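Local coordinates for oxidoreductase NdmD (Pseudomonas putida, PDB 6ICM), which oxidises NADH and passes the electrons to the N-demethylases NdmA and NdmB in caffeine degradation, this chain being its plant-type [2Fe-2S] ferredoxin domain, at residues 44-48 with 68-74; 2-8 with 81-87. All coordinates share one frame. Numbering follows the deposited sequence.

Contact 1: 44-48 with 68-74; sequences CITPV and GKWIMPC. With FES (Fe2/s2 (inorganic) cluster), chain K.
The Trp70 side chain packs against Ile45 and Pro47: CE3 is 3.7 Å from Ile45 CD1, and CZ3 is 3.8 Å from Pro47 CB. Its chi1 is m, and Ile45 is t, t. The two segments run antiparallel, with end-to-end directions 153° apart. The backbone of 46-48 and 70-71 is extended. In the register, Ile45 faces Met72, Thr46 faces Ile71, Pro47 faces Trp70 and Val48 faces Lys69. Thr46 and Ile71 form a hydrogen-bonded pair: Thr46 N to Ile71 O and Ile71 N to Thr46 O are both 3.2 Å. Val48 N donates to Lys69 O at 3.0 Å. Pro47 and Trp70 are a non-hydrogen-bonded pair, CA to CA 4.5 Å. Gly68, left-handed at phi 48°, sets its O 3.2 Å from Val48 CB. Val48 CG2 packs on Ile71 CG2 at 3.6 Å. Met72, m at all three chi angles, brings SD to 3.5 Å from Ile45 CG1. Beyond the strands, Cys44 SG and Cys74 SG, both chi1 p, bind FE2 of the cluster at 2.3 and 2.2 Å. Cys36 and Cys41 probably complete the four-cysteine site, as in plant-type ferredoxins. Thus a short antiparallel strand pair, not joined by a tight turn, places two cluster ligands at one end. Ile71, Pro73 and Cys74 pack against helix 21-27, and Val48 and Ile71 also touch Leu53 of strand 50-54.

Contact 2: 2-8 with 81-87; sequences YEVELKK and KKIVLDL
This is a parallel strand pairing that joins the two termini of the ferredoxin domain. Such a pair within a mixed sheet is characteristic of the beta-grasp fold of plant-type [2Fe-2S] ferredoxins. Strand 3-6 is the middle strand of three, with the weakly bonded strand at about 82-85 on one side and antiparallel 13-15 on the other. The short axes approach to 4.7 Å and cross at -29°. The register runs Glu3 with Lys81, Val4 with Lys82, Glu5 with Ile83, Leu6 with Val84 and Lys7 with Leu85, at CA distances of 4.7 to 5.3 Å. Val4 N donates to Lys81 O at 2.9 Å. Ile83 N to Val4 O, 3.3 Å, is weak. Leu6 N donates to Ile83 O at 3.3 Å, though the placement of that oxygen is less certain. Leu85 N to Leu6 O, 3.4 Å, is weak again. Val4, Leu6, Lys82 and Val84 share one face. There Val84, chi1 t, sets CG2 3.7 Å from Leu6 CB, and Leu6 CD1 meets Lys82 CE at 3.5 Å. Glu5 and Ile83 take the other face, where Ile83 also touches Cys78 of strand 77-78. Past the strands, Lys7 CA approaches Leu85 O at 3.3 Å in a CA-H...O contact. Asp86 centres an inverse gamma turn. Lys8 NZ and Asp86 OD1 make a long salt bridge of 3.9 Å. The pairing therefore rests on backbone bonds of uneven strength, joined by apolar packing and one loose charge pair.

In the fold
The chain starts in segment 2-8, which pairs with the C-terminal segment 81-87. Contact 2 therefore closes a loop around nearly the whole domain. Contact 1 is nested inside that loop. Before it the chain passes through strand 13-15, helix 21-27 and the cysteines Cys36 and Cys41. Segment 44-48 then leads into strand 50-54 and helix 62-65. After that helix, segment 68-74 returns to close the inner loop. The two contacts touch, with centres 11 Å apart. Pro47 O and Asp86 N probably hydrogen-bond at 3.1 Å, and Thr46 CB packs on Leu87 CD1 at 4.1 Å. The terminal sheet is thus joined to the strand pair beside the cluster.

Contact 1: 44-48 with 68-74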
# COMPACT_ATOMS: atom_id res chain seq x y z
N CYS D 44 38.98 -28.15 16.99
CA CYS D 44 40.19 -28.96 17.08
C CYS D 44 40.13 -29.98 18.19
O CYS D 44 41.20 -30.49 18.51
CB CYS D 44 41.41 -28.06 17.29
SG CYS D 44 41.60 -27.48 18.98
N ILE D 45 39.01 -30.31 18.83
CA ILE D 45 39.08 -31.27 19.92
C ILE D 45 39.52 -32.60 19.35
O ILE D 45 39.08 -33.01 18.27
CB ILE D 45 37.74 -31.37 20.66
CG1 ILE D 45 37.94 -32.08 21.99
CG2 ILE D 45 36.72 -32.15 19.87
CD1 ILE D 45 36.66 -32.31 22.73
N THR D 46 40.48 -33.23 20.01
CA THR D 46 41.00 -34.52 19.59
C THR D 46 41.10 -35.39 20.83
O THR D 46 41.16 -34.89 21.96
CB THR D 46 42.37 -34.40 18.89
OG1 THR D 46 43.42 -34.45 19.85
CG2 THR D 46 42.49 -33.10 18.18
N PRO D 47 41.07 -36.71 20.66
CA PRO D 47 40.98 -37.59 21.81
C PRO D 47 42.33 -38.14 22.23
O PRO D 47 43.22 -38.30 21.40
CB PRO D 47 40.04 -38.69 21.30
CG PRO D 47 40.39 -38.79 19.89
CD PRO D 47 40.77 -37.42 19.41
N VAL D 48 42.47 -38.44 23.52
CA VAL D 48 43.74 -38.85 24.10
C VAL D 48 43.58 -40.27 24.64
O VAL D 48 42.56 -40.59 25.27
CB VAL D 48 44.17 -37.87 25.20
CG1 VAL D 48 45.40 -38.38 25.91
CG2 VAL D 48 44.37 -36.49 24.59
N GLY D 68 41.83 -36.96 31.10
CA GLY D 68 42.84 -37.25 30.10
C GLY D 68 42.30 -37.88 28.84
O GLY D 68 43.03 -38.57 28.14
N LYS D 69 41.03 -37.67 28.53
CA LYS D 69 40.45 -38.27 27.34
C LYS D 69 40.31 -37.27 26.20
O LYS D 69 39.99 -37.67 25.07
CB LYS D 69 39.10 -38.92 27.69
CG LYS D 69 38.63 -39.96 26.67
CD LYS D 69 37.12 -40.28 26.81
CE LYS D 69 36.55 -40.94 25.53
NZ LYS D 69 35.09 -41.27 25.65
N TRP D 70 40.58 -35.98 26.45
CA TRP D 70 40.47 -34.94 25.43
C TRP D 70 41.55 -33.88 25.62
O TRP D 70 42.09 -33.71 26.71
CB TRP D 70 39.12 -34.22 25.48
CG TRP D 70 37.97 -35.11 25.48
CD1 TRP D 70 37.19 -35.45 26.55
CD2 TRP D 70 37.43 -35.79 24.35
NE1 TRP D 70 36.19 -36.30 26.15
CE2 TRP D 70 36.31 -36.52 24.80
CE3 TRP D 70 37.77 -35.84 23.00
CZ2 TRP D 70 35.53 -37.30 23.96
CZ3 TRP D 70 37.00 -36.61 22.16
CH2 TRP D 70 35.89 -37.33 22.64
N ILE D 71 41.82 -33.15 24.54
CA ILE D 71 42.78 -32.05 24.55
C ILE D 71 42.47 -31.15 23.37
O ILE D 71 42.03 -31.62 22.31
CB ILE D 71 44.25 -32.55 24.50
CG1 ILE D 71 45.20 -31.39 24.76
CG2 ILE D 71 44.59 -33.19 23.15
CD1 ILE D 71 46.64 -31.75 24.84
N MET D 72 42.68 -29.85 23.55
CA MET D 72 42.55 -28.86 22.50
C MET D 72 43.96 -28.46 22.07
O MET D 72 44.62 -27.67 22.76
CB MET D 72 41.76 -27.65 22.99
CG MET D 72 40.56 -28.01 23.88
SD MET D 72 39.28 -28.99 23.04
CE MET D 72 39.07 -27.98 21.58
N PRO D 73 44.48 -29.00 20.96
CA PRO D 73 45.90 -28.79 20.64
C PRO D 73 46.26 -27.36 20.28
O PRO D 73 47.45 -27.03 20.30
CB PRO D 73 46.13 -29.72 19.44
CG PRO D 73 44.77 -30.09 18.96
CD PRO D 73 43.88 -30.07 20.15
N CYS D 74 45.29 -26.51 19.96
CA CYS D 74 45.63 -25.16 19.56
C CYS D 74 46.25 -24.37 20.70
O CYS D 74 46.99 -23.41 20.43
CB CYS D 74 44.39 -24.43 19.05
SG CYS D 74 43.10 -24.24 20.29
FE1 FES K . 38.98 -23.72 18.12
FE2 FES K . 41.38 -25.21 19.24
S1 FES K . 40.81 -24.52 17.24
S2 FES K . 39.53 -24.38 20.13

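Contact 2: 2-8 with 81-87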
# COMPACT_ATOMS: atom_id res chain seq x y z
N TYR D 2 60.11 -30.58 25.78
CA TYR D 2 59.98 -31.32 24.52
C TYR D 2 59.11 -32.54 24.78
O TYR D 2 59.19 -33.13 25.86
CB TYR D 2 61.35 -31.73 23.95
CG TYR D 2 62.41 -32.21 24.96
CD1 TYR D 2 62.27 -33.43 25.63
CD2 TYR D 2 63.55 -31.44 25.23
CE1 TYR D 2 63.24 -33.87 26.55
CE2 TYR D 2 64.52 -31.87 26.15
CZ TYR D 2 64.35 -33.08 26.81
OH TYR D 2 65.30 -33.51 27.71
N GLU D 3 58.27 -32.90 23.80
CA GLU D 3 57.34 -34.02 23.94
C GLU D 3 57.20 -34.78 22.63
O GLU D 3 57.25 -34.19 21.55
CB GLU D 3 55.94 -33.54 24.43
CG GLU D 3 55.53 -32.09 24.04
CD GLU D 3 54.02 -31.94 23.74
OE1 GLU D 3 53.29 -32.95 23.79
OE2 GLU D 3 53.56 -30.81 23.45
N VAL D 4 57.06 -36.10 22.73
CA VAL D 4 56.87 -36.99 21.58
C VAL D 4 55.38 -37.34 21.53
O VAL D 4 54.63 -37.04 22.45
CB VAL D 4 57.75 -38.29 21.68
CG1 VAL D 4 57.78 -39.09 20.38
CG2 VAL D 4 59.17 -37.99 22.13
N GLU D 5 54.96 -38.04 20.47
CA GLU D 5 53.60 -38.58 20.50
C GLU D 5 53.32 -39.59 19.38
O GLU D 5 53.88 -39.49 18.28
CB GLU D 5 52.60 -37.47 20.38
CG GLU D 5 52.53 -36.97 19.05
CD GLU D 5 52.17 -35.50 19.13
OE1 GLU D 5 51.88 -35.04 20.26
OE2 GLU D 5 52.21 -34.79 18.07
N LEU D 6 52.34 -40.47 19.65
CA LEU D 6 52.04 -41.70 18.92
C LEU D 6 50.61 -41.60 18.38
O LEU D 6 49.93 -40.60 18.61
CB LEU D 6 52.24 -42.92 19.87
CG LEU D 6 52.69 -44.39 19.67
CD1 LEU D 6 53.06 -44.98 21.03
CD2 LEU D 6 51.68 -45.32 18.97
N LYS D 7 50.14 -42.64 17.67
CA LYS D 7 48.77 -42.70 17.17
C LYS D 7 48.28 -44.14 17.04
O LYS D 7 49.04 -45.10 17.22
CB LYS D 7 48.63 -42.03 15.79
CG LYS D 7 49.34 -40.72 15.58
CD LYS D 7 48.43 -39.59 15.77
CE LYS D 7 48.77 -38.54 14.76
NZ LYS D 7 48.77 -39.14 13.38
N LYS D 8 46.99 -44.31 16.72
CA LYS D 8 46.47 -45.54 16.12
C LYS D 8 46.90 -45.74 14.67
O LYS D 8 46.50 -46.73 14.05
CB LYS D 8 44.95 -45.55 16.12
CG LYS D 8 44.37 -44.85 14.88
CD LYS D 8 42.89 -45.11 14.67
CE LYS D 8 41.99 -44.32 15.60
NZ LYS D 8 40.58 -44.51 15.17
N LYS D 81 56.07 -36.63 28.99
CA LYS D 81 57.07 -36.65 27.94
C LYS D 81 56.53 -37.25 26.65
O LYS D 81 56.97 -36.87 25.56
CB LYS D 81 58.30 -37.42 28.42
CG LYS D 81 59.59 -37.12 27.65
CD LYS D 81 59.97 -35.64 27.69
CE LYS D 81 61.05 -35.36 28.73
NZ LYS D 81 61.32 -33.89 28.85
N LYS D 82 55.59 -38.19 26.76
CA LYS D 82 54.88 -38.73 25.62
C LYS D 82 53.39 -38.51 25.80
O LYS D 82 52.90 -38.37 26.93
CB LYS D 82 55.16 -40.24 25.44
CG LYS D 82 55.03 -40.73 24.01
CD LYS D 82 55.04 -42.25 23.91
CE LYS D 82 55.25 -42.72 22.47
NZ LYS D 82 56.67 -42.56 22.04
N ILE D 83 52.66 -38.46 24.69
CA ILE D 83 51.20 -38.34 24.67
C ILE D 83 50.70 -39.10 23.45
O ILE D 83 51.25 -38.95 22.36
CB ILE D 83 50.74 -36.86 24.64
CG1 ILE D 83 49.23 -36.76 24.35
CG2 ILE D 83 51.55 -36.04 23.63
CD1 ILE D 83 48.70 -35.35 24.22
N VAL D 84 49.67 -39.92 23.60
CA VAL D 84 49.16 -40.67 22.45
C VAL D 84 47.75 -40.21 22.12
O VAL D 84 46.85 -40.29 22.97
CB VAL D 84 49.19 -42.19 22.70
CG1 VAL D 84 48.81 -42.92 21.42
CG2 VAL D 84 50.57 -42.60 23.13
N LEU D 85 47.57 -39.73 20.90
CA LEU D 85 46.27 -39.30 20.40
C LEU D 85 45.66 -40.40 19.56
O LEU D 85 46.34 -41.01 18.73
CB LEU D 85 46.37 -38.02 19.57
CG LEU D 85 47.32 -36.94 20.06
CD1 LEU D 85 47.27 -35.81 19.06
CD2 LEU D 85 46.95 -36.46 21.44
N ASP D 86 44.37 -40.65 19.77
CA ASP D 86 43.67 -41.77 19.16
C ASP D 86 43.17 -41.36 17.77
O ASP D 86 41.98 -41.15 17.52
CB ASP D 86 42.56 -42.23 20.10
CG ASP D 86 41.76 -43.40 19.57
OD1 ASP D 86 42.25 -44.11 18.66
OD2 ASP D 86 40.63 -43.60 20.08
N LEU D 87 44.14 -41.24 16.85
CA LEU D 87 43.88 -40.78 15.48
C LEU D 87 44.65 -41.54 14.40
O LEU D 87 45.78 -41.98 14.63
CB LEU D 87 44.18 -39.28 15.36
CG LEU D 87 43.12 -38.30 15.89
CD1 LEU D 87 43.71 -36.93 16.01
CD2 LEU D 87 41.88 -38.25 14.99